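Local coordinates for protein apoptosis regulator Bcl-2 homolog (Canarypox virus, PDB 5WOS) that inhibits apoptosis of the host cell by binding the proapoptotic factors BAK1 and BAX, supposedly preventing their activation, and also binds other BH3-containing proteins such as BIM, at residues N35-V40 / T45-K50; Q24-E29 / N51-I56; Y83-D88 / W92-S97; D59-F64 / G102-K107. All coordinates share one frame; numbering follows the deposited sequence.

Contact 1. Residues N35-V40 / T45-K50; sequences NRNFHV and TYIIVK
Tyr46 swings its ring out from helix 43-69 with CG anti to the backbone N (chi1 -176°), and Asn37, in the loop that precedes this helix, turns its CG away from its own carbonyl carbon; the two rotations bring an amide to the rim of a phenol. Asn37 OD1 lies in the plane of the ring, 3.1 Å from Tyr46 CD2 and equally near CE2, while amide and ring planes stand 70° apart. A carbonyl oxygen facing aromatic C-H groups in this way is probably mildly favourable, although it is not a hydrogen bond. The same oxygen has aliphatic company as well, with Ile47 CD1 at 3.3 Å and Lys50 CE at 3.8 Å.

Val40 covers one face of the ring. Its CG1 makes a CH-pi contact 4.0 Å from the centroid of the Tyr46 ring, 21° off the normal, and its CG2 rests on Tyr46 CB at 3.8 Å. At the far end of the phenol, Arg36 CB comes within 3.6 Å of Tyr46 OH, after which the arginine chain bends away to lay one face of its guanidinium against the His39 ring.

The polar ends look to helix 14-32. Glu29 OE1 is hydrogen-bonded to both Tyr46 OH and the backbone N of Arg36, while Asn25 OD1 accepts from Arg36 NE. A loop without regular structure is thus fastened at the protein surface between the two helices it connects, helix 14-32 and helix 43-69.

Contact 2. Residues Q24-E29 / N51-I56; sequences QNYFIE and NMCDII
In the helical bundle of the Bcl-2 fold, helix 14-32 reaches helix 43-69 here through one long side chain: Tyr26 spans the gap and ends against Cys53 and Asp54. The backbones stay well apart, 9.0 Å between the CA atoms of Tyr26 and Cys53, so the phenol serves as the spacer. With CG anti to its backbone N (chi1 180°), the ring is carried toward the partner helix.

Tyr26 OH donates to Asp54 OD1 in a very short hydrogen bond of 2.5 Å. The acceptor lies at the edge of the ring, near its plane, whereas the carboxylate as a whole is turned 41° from that plane. Beside this bond the hydroxyl meets carbon, Cys53 CB being 3.2 Å from Tyr26 OH; the same methylene packs 3.4 Å from Tyr26 CZ. Farther along the ring, Cys53 SG forms an oblique sulfur-aromatic contact, 4.6 Å from the Tyr26 centroid. Glu29 OE2 stands 6.2 Å from Asp54 OD2, and Lys50, which packs on Glu29, probably eases the repulsion between the two carboxylates.

Ala103 of helix 92-112 also packs on Tyr26, so three helices meet around this ring. From the same turns of helix 43-69, Met52 and Ile56 pack on an aromatic side chain of the bound peptide. One amphipathic helix that joins the bundle through some residues and lines the ligand groove through others is typical of Bcl-2 proteins in complex with BH3 ligands.

Contact 3. Residues Y83-D88 / W92-S97; sequences YDTIHD and WGRVIS
Arg94 and Asp88 form the polar heart of this contact, a salt bridge in which Arg94 NH1 donates to Asp88 OD1 over 2.6 Å. The oxygen offers its syn lone pair and lies only 11° out of the guanidinium plane; carboxylate and guanidinium are nearly coplanar, 17° apart. The N-H direction is less favourable, bent to 138° at the hydrogen. The same NH1 also gives a weak bond to Lys89 O.

Around the charged pair, the arginine chain runs extended from CG to NE past Thr85 and Ile86. Ile86 CG2 packs on Arg94 CB at 3.5 Å, and Thr85 CG2 touches the same CB more loosely at 4.1 Å. The backbone oxygen of Thr85 lies 3.3 Å from Arg94 CD.

A second shell positions these neighbours: Thr85 OG1 is hydrogen-bonded to Ile81 O, and Ile86 is backed by Leu129 and Cys133 of helix 121-138. Separately, within helix 92-112, Ser97 OG folds back on Gly93 O at 2.7 Å.

Trp92, Gly93 and Arg94 match the Trp-Gly-Arg core of the BH1 signature of Bcl-2 proteins. Arg94 NE forms a salt bridge with an acidic side chain of the bound peptide, and Asp88 OD1 with a basic one. This is consistent with the internal ion pair holding both charges where the ligand's acidic and basic groups meet them.

Contact 4. Residues D59-F64 / G102-K107; sequences DNIVEF and GAYVTK
Tyr104 lays its ring across the flank of helix 43-69, where Ile61 and Phe64 meet it obliquely from the same side of its plane, Ile61 near CD1 and Phe64 near CD2. Ile61 comes in at about a right angle to the tyrosine: its CD1 presses within 3.3 Å of Tyr104 CD1, and CG1 follows at 3.9 Å from CE1. With CG1 anti to the backbone N (chi1 -158°), the isoleucine sends its longer branch to the ring.

Phe64 runs past Tyr104 in the opposite direction and uses its stem more than its ring. Phe64 CB lies 3.6 Å from Tyr104 CD2 and 3.8 Å from CE2, while Phe64 CD2 reaches only to Tyr104 CB, at 4.1 Å. The two aromatic residues therefore do not stack on each other; the edge-to-face partner of Phe64 is Phe101. Leu57, Arg65 and Ile68 also touch Tyr104, and the Phe64 side chain packs on an apolar side chain of the bound peptide.

Carbon against carbon is all that links these two segments, so the grip between helix 43-69, kinked here at residues 62 and 63, and helix 92-112 depends on shape and apolar burial instead of directed bonds.

Overall arrangement
Helix 43-69 is the common element of contacts 1, 2 and 4, which join it in turn to the preceding loop, helix 14-32 and helix 92-112; contact 3 links helix 92-112 to helix 78-86. Contact 1 lies at the surface, contacts 2 and 3 are buried, and contact 4 is partly so. Chemistry varies less simply than depth: the buried pair hold a very short hydrogen bond and a salt bridge, whereas contact 4 is purely apolar. Contacts 1 and 2, with centres 8 Å apart, share a polar network, while contacts 2 and 3 meet through Ile56 and Ile96, and contacts 2 and 4 through Phe27 and Ala103.

Contact 1. Residues N35-V40 / T45-K50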
# COMPACT_ATOMS: atom_id res chain seq x y z
N ASN A 35 -16.95 -6.05 -4.75
CA ASN A 35 -17.03 -4.61 -4.56
C ASN A 35 -17.11 -4.26 -3.08
O ASN A 35 -17.86 -4.88 -2.32
CB ASN A 35 -18.24 -4.05 -5.30
CG ASN A 35 -18.35 -2.55 -5.17
OD1 ASN A 35 -17.35 -1.85 -4.96
ND2 ASN A 35 -19.56 -2.03 -5.30
N ARG A 36 -16.33 -3.26 -2.68
CA ARG A 36 -16.30 -2.80 -1.29
C ARG A 36 -16.62 -1.32 -1.17
O ARG A 36 -16.39 -0.72 -0.11
CB ARG A 36 -14.93 -3.10 -0.67
CG ARG A 36 -14.57 -4.58 -0.67
CD ARG A 36 -15.46 -5.39 0.26
NE ARG A 36 -15.37 -4.94 1.64
CZ ARG A 36 -15.79 -5.64 2.69
NH1 ARG A 36 -16.33 -6.84 2.53
NH2 ARG A 36 -15.68 -5.14 3.91
N ASN A 37 -17.17 -0.71 -2.23
CA ASN A 37 -17.48 0.72 -2.19
C ASN A 37 -18.52 1.07 -1.13
O ASN A 37 -18.62 2.24 -0.74
CB ASN A 37 -18.00 1.18 -3.55
CG ASN A 37 -16.98 1.00 -4.65
OD1 ASN A 37 -15.77 1.01 -4.40
ND2 ASN A 37 -17.46 0.84 -5.87
N PHE A 38 -19.30 0.10 -0.66
CA PHE A 38 -20.36 0.35 0.30
C PHE A 38 -20.05 -0.20 1.69
O PHE A 38 -20.95 -0.27 2.54
CB PHE A 38 -21.67 -0.23 -0.22
CG PHE A 38 -21.98 0.16 -1.64
CD1 PHE A 38 -22.15 1.50 -1.98
CD2 PHE A 38 -22.08 -0.79 -2.63
CE1 PHE A 38 -22.43 1.87 -3.28
CE2 PHE A 38 -22.36 -0.43 -3.94
CZ PHE A 38 -22.54 0.90 -4.26
N HIS A 39 -18.80 -0.61 1.94
CA HIS A 39 -18.35 -0.96 3.28
C HIS A 39 -17.39 0.06 3.86
O HIS A 39 -17.16 0.04 5.07
CB HIS A 39 -17.65 -2.33 3.27
CG HIS A 39 -18.53 -3.45 2.83
ND1 HIS A 39 -18.72 -3.77 1.50
CD2 HIS A 39 -19.27 -4.34 3.54
CE1 HIS A 39 -19.54 -4.80 1.41
NE2 HIS A 39 -19.89 -5.17 2.63
N VAL A 40 -16.83 0.94 3.04
CA VAL A 40 -15.82 1.90 3.46
C VAL A 40 -16.51 3.14 4.01
O VAL A 40 -17.61 3.51 3.60
CB VAL A 40 -14.86 2.28 2.30
CG1 VAL A 40 -14.05 1.07 1.87
CG2 VAL A 40 -15.64 2.87 1.12
N THR A 45 -12.75 8.83 -1.46
CA THR A 45 -11.35 8.46 -1.38
C THR A 45 -11.12 7.05 -1.91
O THR A 45 -10.17 6.80 -2.66
CB THR A 45 -10.85 8.57 0.06
OG1 THR A 45 -10.96 9.92 0.51
CG2 THR A 45 -9.40 8.13 0.17
N TYR A 46 -11.98 6.10 -1.53
CA TYR A 46 -11.76 4.71 -1.90
C TYR A 46 -11.70 4.55 -3.41
O TYR A 46 -10.83 3.84 -3.93
CB TYR A 46 -12.85 3.82 -1.30
CG TYR A 46 -12.63 2.35 -1.57
CD1 TYR A 46 -11.61 1.67 -0.93
CD2 TYR A 46 -13.44 1.65 -2.45
CE1 TYR A 46 -11.39 0.34 -1.17
CE2 TYR A 46 -13.23 0.31 -2.69
CZ TYR A 46 -12.20 -0.34 -2.05
OH TYR A 46 -11.98 -1.68 -2.27
N ILE A 47 -12.60 5.20 -4.13
CA ILE A 47 -12.60 5.11 -5.59
C ILE A 47 -11.29 5.65 -6.16
O ILE A 47 -10.68 5.04 -7.05
CB ILE A 47 -13.82 5.84 -6.18
CG1 ILE A 47 -15.00 4.87 -6.33
CG2 ILE A 47 -13.51 6.46 -7.54
CD1 ILE A 47 -15.48 4.25 -5.04
N ILE A 48 -10.83 6.79 -5.64
CA ILE A 48 -9.58 7.37 -6.14
C ILE A 48 -8.41 6.44 -5.85
O ILE A 48 -7.64 6.08 -6.75
CB ILE A 48 -9.37 8.77 -5.54
CG1 ILE A 48 -10.41 9.73 -6.12
CG2 ILE A 48 -7.96 9.28 -5.83
CD1 ILE A 48 -10.38 11.14 -5.52
N VAL A 49 -8.25 6.04 -4.59
CA VAL A 49 -7.13 5.16 -4.24
C VAL A 49 -7.27 3.81 -4.93
O VAL A 49 -6.28 3.22 -5.36
CB VAL A 49 -7.03 5.01 -2.71
CG1 VAL A 49 -5.92 4.03 -2.34
CG2 VAL A 49 -6.77 6.36 -2.05
N LYS A 50 -8.50 3.30 -5.04
CA LYS A 50 -8.69 2.02 -5.71
C LYS A 50 -8.20 2.07 -7.15
O LYS A 50 -7.55 1.13 -7.63
CB LYS A 50 -10.17 1.62 -5.66
CG LYS A 50 -10.46 0.22 -6.20
CD LYS A 50 -11.93 -0.16 -6.04
CE LYS A 50 -12.85 0.74 -6.84
NZ LYS A 50 -12.51 0.76 -8.29

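Contact 2. Residues Q24-E29 / N51-I56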
# COMPACT_ATOMS: atom_id res chain seq x y z
N GLN A 24 -7.65 -1.80 4.20
CA GLN A 24 -8.29 -3.08 4.48
C GLN A 24 -9.30 -3.44 3.40
O GLN A 24 -9.34 -4.59 2.94
CB GLN A 24 -8.96 -3.02 5.85
CG GLN A 24 -9.13 -4.37 6.52
CD GLN A 24 -9.21 -4.26 8.03
OE1 GLN A 24 -9.66 -3.25 8.56
NE2 GLN A 24 -8.75 -5.29 8.72
N ASN A 25 -10.09 -2.48 2.96
CA ASN A 25 -11.12 -2.78 1.97
C ASN A 25 -10.55 -2.95 0.57
O ASN A 25 -11.08 -3.74 -0.22
CB ASN A 25 -12.20 -1.69 1.98
CG ASN A 25 -13.25 -1.93 3.05
OD1 ASN A 25 -14.18 -2.71 2.85
ND2 ASN A 25 -13.10 -1.27 4.19
N TYR A 26 -9.48 -2.23 0.22
CA TYR A 26 -8.87 -2.44 -1.09
C TYR A 26 -8.24 -3.82 -1.17
O TYR A 26 -8.37 -4.51 -2.19
CB TYR A 26 -7.84 -1.36 -1.39
CG TYR A 26 -7.20 -1.54 -2.75
CD1 TYR A 26 -5.86 -1.90 -2.87
CD2 TYR A 26 -7.94 -1.39 -3.91
CE1 TYR A 26 -5.29 -2.08 -4.10
CE2 TYR A 26 -7.37 -1.57 -5.15
CZ TYR A 26 -6.04 -1.92 -5.24
OH TYR A 26 -5.47 -2.10 -6.48
N PHE A 27 -7.54 -4.25 -0.12
CA PHE A 27 -6.99 -5.60 -0.11
C PHE A 27 -8.10 -6.63 -0.26
O PHE A 27 -8.02 -7.54 -1.09
CB PHE A 27 -6.20 -5.84 1.18
CG PHE A 27 -4.88 -5.12 1.24
CD1 PHE A 27 -4.54 -4.16 0.30
CD2 PHE A 27 -3.97 -5.41 2.24
CE1 PHE A 27 -3.32 -3.50 0.37
CE2 PHE A 27 -2.76 -4.76 2.31
CZ PHE A 27 -2.43 -3.81 1.37
N ILE A 28 -9.17 -6.48 0.53
CA ILE A 28 -10.33 -7.36 0.39
C ILE A 28 -10.83 -7.36 -1.05
O ILE A 28 -10.97 -8.42 -1.67
CB ILE A 28 -11.44 -6.93 1.37
CG1 ILE A 28 -11.01 -7.20 2.81
CG2 ILE A 28 -12.75 -7.66 1.07
CD1 ILE A 28 -11.88 -6.54 3.84
N GLU A 29 -11.10 -6.18 -1.59
CA GLU A 29 -11.63 -6.11 -2.95
C GLU A 29 -10.65 -6.70 -3.96
O GLU A 29 -11.07 -7.38 -4.91
CB GLU A 29 -11.96 -4.66 -3.32
CG GLU A 29 -12.53 -4.52 -4.73
CD GLU A 29 -13.26 -3.20 -4.96
OE1 GLU A 29 -13.51 -2.48 -3.98
OE2 GLU A 29 -13.59 -2.90 -6.13
N ASN A 51 -8.49 3.17 -7.85
CA ASN A 51 -8.06 3.28 -9.24
C ASN A 51 -6.56 3.53 -9.34
O ASN A 51 -5.88 2.96 -10.20
CB ASN A 51 -8.83 4.40 -9.94
CG ASN A 51 -10.27 4.02 -10.22
OD1 ASN A 51 -10.57 2.86 -10.51
ND2 ASN A 51 -11.15 5.00 -10.15
N MET A 52 -6.02 4.38 -8.46
CA MET A 52 -4.59 4.65 -8.46
C MET A 52 -3.79 3.36 -8.35
O MET A 52 -2.82 3.14 -9.09
CB MET A 52 -4.23 5.60 -7.32
CG MET A 52 -4.69 7.03 -7.54
SD MET A 52 -4.20 8.08 -6.17
CE MET A 52 -4.64 9.70 -6.80
N CYS A 53 -4.18 2.48 -7.41
CA CYS A 53 -3.45 1.23 -7.23
C CYS A 53 -3.67 0.27 -8.39
O CYS A 53 -2.76 -0.48 -8.74
CB CYS A 53 -3.86 0.57 -5.91
SG CYS A 53 -3.46 1.54 -4.43
N ASP A 54 -4.86 0.29 -8.99
CA ASP A 54 -5.13 -0.59 -10.12
C ASP A 54 -4.33 -0.20 -11.35
O ASP A 54 -4.03 -1.05 -12.19
CB ASP A 54 -6.63 -0.60 -10.44
CG ASP A 54 -7.44 -1.39 -9.43
OD1 ASP A 54 -6.84 -1.99 -8.51
OD2 ASP A 54 -8.68 -1.42 -9.55
N ILE A 55 -3.98 1.09 -11.48
CA ILE A 55 -3.10 1.51 -12.57
C ILE A 55 -1.68 1.02 -12.33
O ILE A 55 -1.03 0.47 -13.22
CB ILE A 55 -3.14 3.04 -12.74
CG1 ILE A 55 -4.57 3.54 -12.95
CG2 ILE A 55 -2.27 3.46 -13.92
CD1 ILE A 55 -4.74 5.02 -12.68
N ILE A 56 -1.17 1.22 -11.11
CA ILE A 56 0.18 0.78 -10.78
C ILE A 56 0.30 -0.73 -10.97
O ILE A 56 1.27 -1.22 -11.57
CB ILE A 56 0.55 1.21 -9.35
CG1 ILE A 56 0.86 2.71 -9.33
CG2 ILE A 56 1.73 0.41 -8.82
CD1 ILE A 56 0.95 3.28 -7.94

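Contact 3. Residues Y83-D88 / W92-S97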
# COMPACT_ATOMS: atom_id res chain seq x y z
N TYR A 83 10.01 1.40 4.98
CA TYR A 83 10.98 2.35 5.51
C TYR A 83 11.91 2.85 4.42
O TYR A 83 12.13 4.06 4.28
CB TYR A 83 11.78 1.70 6.63
CG TYR A 83 12.85 2.60 7.23
CD1 TYR A 83 12.64 3.24 8.45
CD2 TYR A 83 14.07 2.80 6.59
CE1 TYR A 83 13.61 4.06 9.00
CE2 TYR A 83 15.03 3.62 7.14
CZ TYR A 83 14.80 4.24 8.35
OH TYR A 83 15.78 5.05 8.88
N ASP A 84 12.46 1.93 3.63
CA ASP A 84 13.43 2.28 2.60
C ASP A 84 12.81 2.95 1.39
O ASP A 84 13.55 3.36 0.48
CB ASP A 84 14.19 1.02 2.18
CG ASP A 84 14.89 0.34 3.34
OD1 ASP A 84 15.43 1.05 4.22
OD2 ASP A 84 14.90 -0.91 3.38
N THR A 85 11.48 3.08 1.34
CA THR A 85 10.83 3.72 0.20
C THR A 85 10.56 5.20 0.44
O THR A 85 10.50 5.98 -0.52
CB THR A 85 9.50 3.01 -0.10
OG1 THR A 85 9.77 1.65 -0.47
CG2 THR A 85 8.75 3.69 -1.25
N ILE A 86 10.41 5.62 1.70
CA ILE A 86 9.94 6.97 2.00
C ILE A 86 10.75 7.57 3.15
O ILE A 86 10.32 8.54 3.78
CB ILE A 86 8.44 6.95 2.34
CG1 ILE A 86 8.17 5.93 3.45
CG2 ILE A 86 7.63 6.65 1.08
CD1 ILE A 86 6.70 5.56 3.64
N HIS A 87 11.94 7.02 3.40
CA HIS A 87 12.77 7.55 4.48
C HIS A 87 13.41 8.88 4.09
O HIS A 87 13.56 9.77 4.93
CB HIS A 87 13.84 6.54 4.88
CG HIS A 87 14.78 7.04 5.93
ND1 HIS A 87 16.09 7.36 5.67
CD2 HIS A 87 14.58 7.29 7.25
CE1 HIS A 87 16.67 7.78 6.78
NE2 HIS A 87 15.77 7.75 7.75
N ASP A 88 13.80 9.03 2.82
CA ASP A 88 14.37 10.29 2.37
C ASP A 88 13.30 11.33 2.07
O ASP A 88 13.53 12.53 2.26
CB ASP A 88 15.24 10.07 1.12
CG ASP A 88 14.41 9.83 -0.13
OD1 ASP A 88 13.39 9.12 -0.04
OD2 ASP A 88 14.79 10.34 -1.21
N TRP A 92 2.77 11.12 -2.06
CA TRP A 92 1.60 10.28 -2.27
C TRP A 92 1.88 9.20 -3.31
O TRP A 92 1.34 8.09 -3.21
CB TRP A 92 0.40 11.13 -2.68
CG TRP A 92 -0.31 11.75 -1.51
CD1 TRP A 92 -0.40 13.08 -1.21
CD2 TRP A 92 -1.01 11.06 -0.48
NE1 TRP A 92 -1.12 13.26 -0.05
CE2 TRP A 92 -1.51 12.03 0.42
CE3 TRP A 92 -1.27 9.71 -0.22
CZ2 TRP A 92 -2.25 11.69 1.54
CZ3 TRP A 92 -2.01 9.37 0.90
CH2 TRP A 92 -2.49 10.36 1.77
N GLY A 93 2.72 9.50 -4.30
CA GLY A 93 3.07 8.48 -5.28
C GLY A 93 3.73 7.28 -4.64
O GLY A 93 3.40 6.13 -4.95
N ARG A 94 4.67 7.52 -3.72
CA ARG A 94 5.31 6.41 -3.02
C ARG A 94 4.34 5.71 -2.08
O ARG A 94 4.33 4.47 -2.00
CB ARG A 94 6.53 6.93 -2.26
CG ARG A 94 7.65 7.38 -3.18
CD ARG A 94 8.79 8.06 -2.44
NE ARG A 94 9.84 8.47 -3.36
CZ ARG A 94 11.04 8.90 -2.99
NH1 ARG A 94 11.36 8.97 -1.70
NH2 ARG A 94 11.93 9.25 -3.90
N VAL A 95 3.50 6.47 -1.37
CA VAL A 95 2.53 5.87 -0.46
C VAL A 95 1.58 4.96 -1.22
O VAL A 95 1.24 3.86 -0.75
CB VAL A 95 1.77 6.97 0.30
CG1 VAL A 95 0.62 6.39 1.10
CG2 VAL A 95 2.71 7.73 1.23
N ILE A 96 1.13 5.38 -2.41
CA ILE A 96 0.21 4.56 -3.19
C ILE A 96 0.92 3.32 -3.71
O ILE A 96 0.36 2.22 -3.69
CB ILE A 96 -0.40 5.39 -4.33
CG1 ILE A 96 -1.29 6.51 -3.77
CG2 ILE A 96 -1.18 4.51 -5.29
CD1 ILE A 96 -2.55 6.03 -3.08
N SER A 97 2.15 3.47 -4.20
CA SER A 97 2.92 2.33 -4.68
C SER A 97 3.08 1.27 -3.60
O SER A 97 3.03 0.07 -3.88
CB SER A 97 4.28 2.80 -5.18
OG SER A 97 4.13 3.83 -6.13

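Contact 4. Residues D59-F64 / G102-K107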
# COMPACT_ATOMS: atom_id res chain seq x y z
N ASP A 59 0.39 -1.84 -14.65
CA ASP A 59 1.63 -1.49 -15.32
C ASP A 59 2.87 -2.14 -14.71
O ASP A 59 3.92 -2.14 -15.36
CB ASP A 59 1.81 0.03 -15.32
CG ASP A 59 0.73 0.75 -16.10
OD1 ASP A 59 0.27 0.20 -17.12
OD2 ASP A 59 0.35 1.87 -15.69
N ASN A 60 2.77 -2.68 -13.49
CA ASN A 60 3.97 -3.16 -12.80
C ASN A 60 3.76 -4.51 -12.13
O ASN A 60 4.57 -4.89 -11.27
CB ASN A 60 4.42 -2.14 -11.74
CG ASN A 60 4.72 -0.78 -12.34
OD1 ASN A 60 5.80 -0.56 -12.89
ND2 ASN A 60 3.78 0.15 -12.23
N ILE A 61 2.71 -5.24 -12.49
CA ILE A 61 2.49 -6.55 -11.87
C ILE A 61 3.61 -7.51 -12.24
O ILE A 61 3.97 -8.39 -11.45
CB ILE A 61 1.11 -7.10 -12.27
CG1 ILE A 61 0.64 -8.15 -11.27
CG2 ILE A 61 1.12 -7.67 -13.69
CD1 ILE A 61 0.06 -7.54 -10.02
N VAL A 62 4.19 -7.36 -13.43
CA VAL A 62 5.26 -8.25 -13.87
C VAL A 62 6.51 -8.03 -13.02
O VAL A 62 7.13 -8.99 -12.54
CB VAL A 62 5.55 -8.05 -15.37
CG1 VAL A 62 6.72 -8.92 -15.82
CG2 VAL A 62 4.31 -8.36 -16.18
N GLU A 63 6.92 -6.77 -12.85
CA GLU A 63 8.06 -6.49 -11.99
C GLU A 63 7.81 -6.98 -10.57
O GLU A 63 8.70 -7.59 -9.96
CB GLU A 63 8.35 -4.99 -11.99
CG GLU A 63 9.18 -4.52 -13.18
CD GLU A 63 10.55 -5.18 -13.23
OE1 GLU A 63 11.27 -5.14 -12.20
OE2 GLU A 63 10.91 -5.74 -14.28
N PHE A 64 6.62 -6.74 -10.03
CA PHE A 64 6.28 -7.25 -8.71
C PHE A 64 6.47 -8.76 -8.63
O PHE A 64 6.99 -9.28 -7.64
CB PHE A 64 4.84 -6.89 -8.35
CG PHE A 64 4.60 -5.42 -8.10
CD1 PHE A 64 5.65 -4.51 -8.05
CD2 PHE A 64 3.32 -4.95 -7.89
CE1 PHE A 64 5.42 -3.17 -7.80
CE2 PHE A 64 3.07 -3.61 -7.64
CZ PHE A 64 4.13 -2.72 -7.60
N GLY A 102 1.69 -3.79 -1.58
CA GLY A 102 1.11 -4.50 -0.46
C GLY A 102 -0.07 -5.35 -0.87
O GLY A 102 -0.20 -6.51 -0.46
N ALA A 103 -0.95 -4.80 -1.71
CA ALA A 103 -2.10 -5.55 -2.20
C ALA A 103 -1.65 -6.80 -2.96
O ALA A 103 -2.21 -7.88 -2.76
CB ALA A 103 -2.97 -4.67 -3.09
N TYR A 104 -0.65 -6.66 -3.83
CA TYR A 104 -0.19 -7.81 -4.60
C TYR A 104 0.34 -8.90 -3.68
O TYR A 104 -0.01 -10.08 -3.84
CB TYR A 104 0.89 -7.38 -5.60
CG TYR A 104 1.43 -8.54 -6.40
CD1 TYR A 104 0.61 -9.24 -7.26
CD2 TYR A 104 2.75 -8.95 -6.28
CE1 TYR A 104 1.08 -10.31 -8.00
CE2 TYR A 104 3.24 -10.02 -7.01
CZ TYR A 104 2.40 -10.70 -7.87
OH TYR A 104 2.87 -11.76 -8.60
N VAL A 105 1.19 -8.54 -2.72
CA VAL A 105 1.72 -9.52 -1.77
C VAL A 105 0.57 -10.24 -1.08
O VAL A 105 0.58 -11.47 -0.95
CB VAL A 105 2.64 -8.82 -0.75
CG1 VAL A 105 2.84 -9.68 0.50
CG2 VAL A 105 3.99 -8.52 -1.38
N THR A 106 -0.43 -9.49 -0.63
CA THR A 106 -1.57 -10.09 0.06
C THR A 106 -2.23 -11.15 -0.82
O THR A 106 -2.48 -12.27 -0.38
CB THR A 106 -2.56 -9.01 0.47
OG1 THR A 106 -1.89 -7.99 1.23
CG2 THR A 106 -3.67 -9.59 1.33
N LYS A 107 -2.53 -10.80 -2.07
CA LYS A 107 -3.08 -11.78 -2.99
C LYS A 107 -2.14 -12.97 -3.15
O LYS A 107 -2.57 -14.12 -3.16
CB LYS A 107 -3.36 -11.14 -4.35
CG LYS A 107 -4.65 -11.61 -5.03
CD LYS A 107 -4.52 -11.61 -6.54
CE LYS A 107 -5.86 -11.43 -7.24
NZ LYS A 107 -6.85 -12.46 -6.83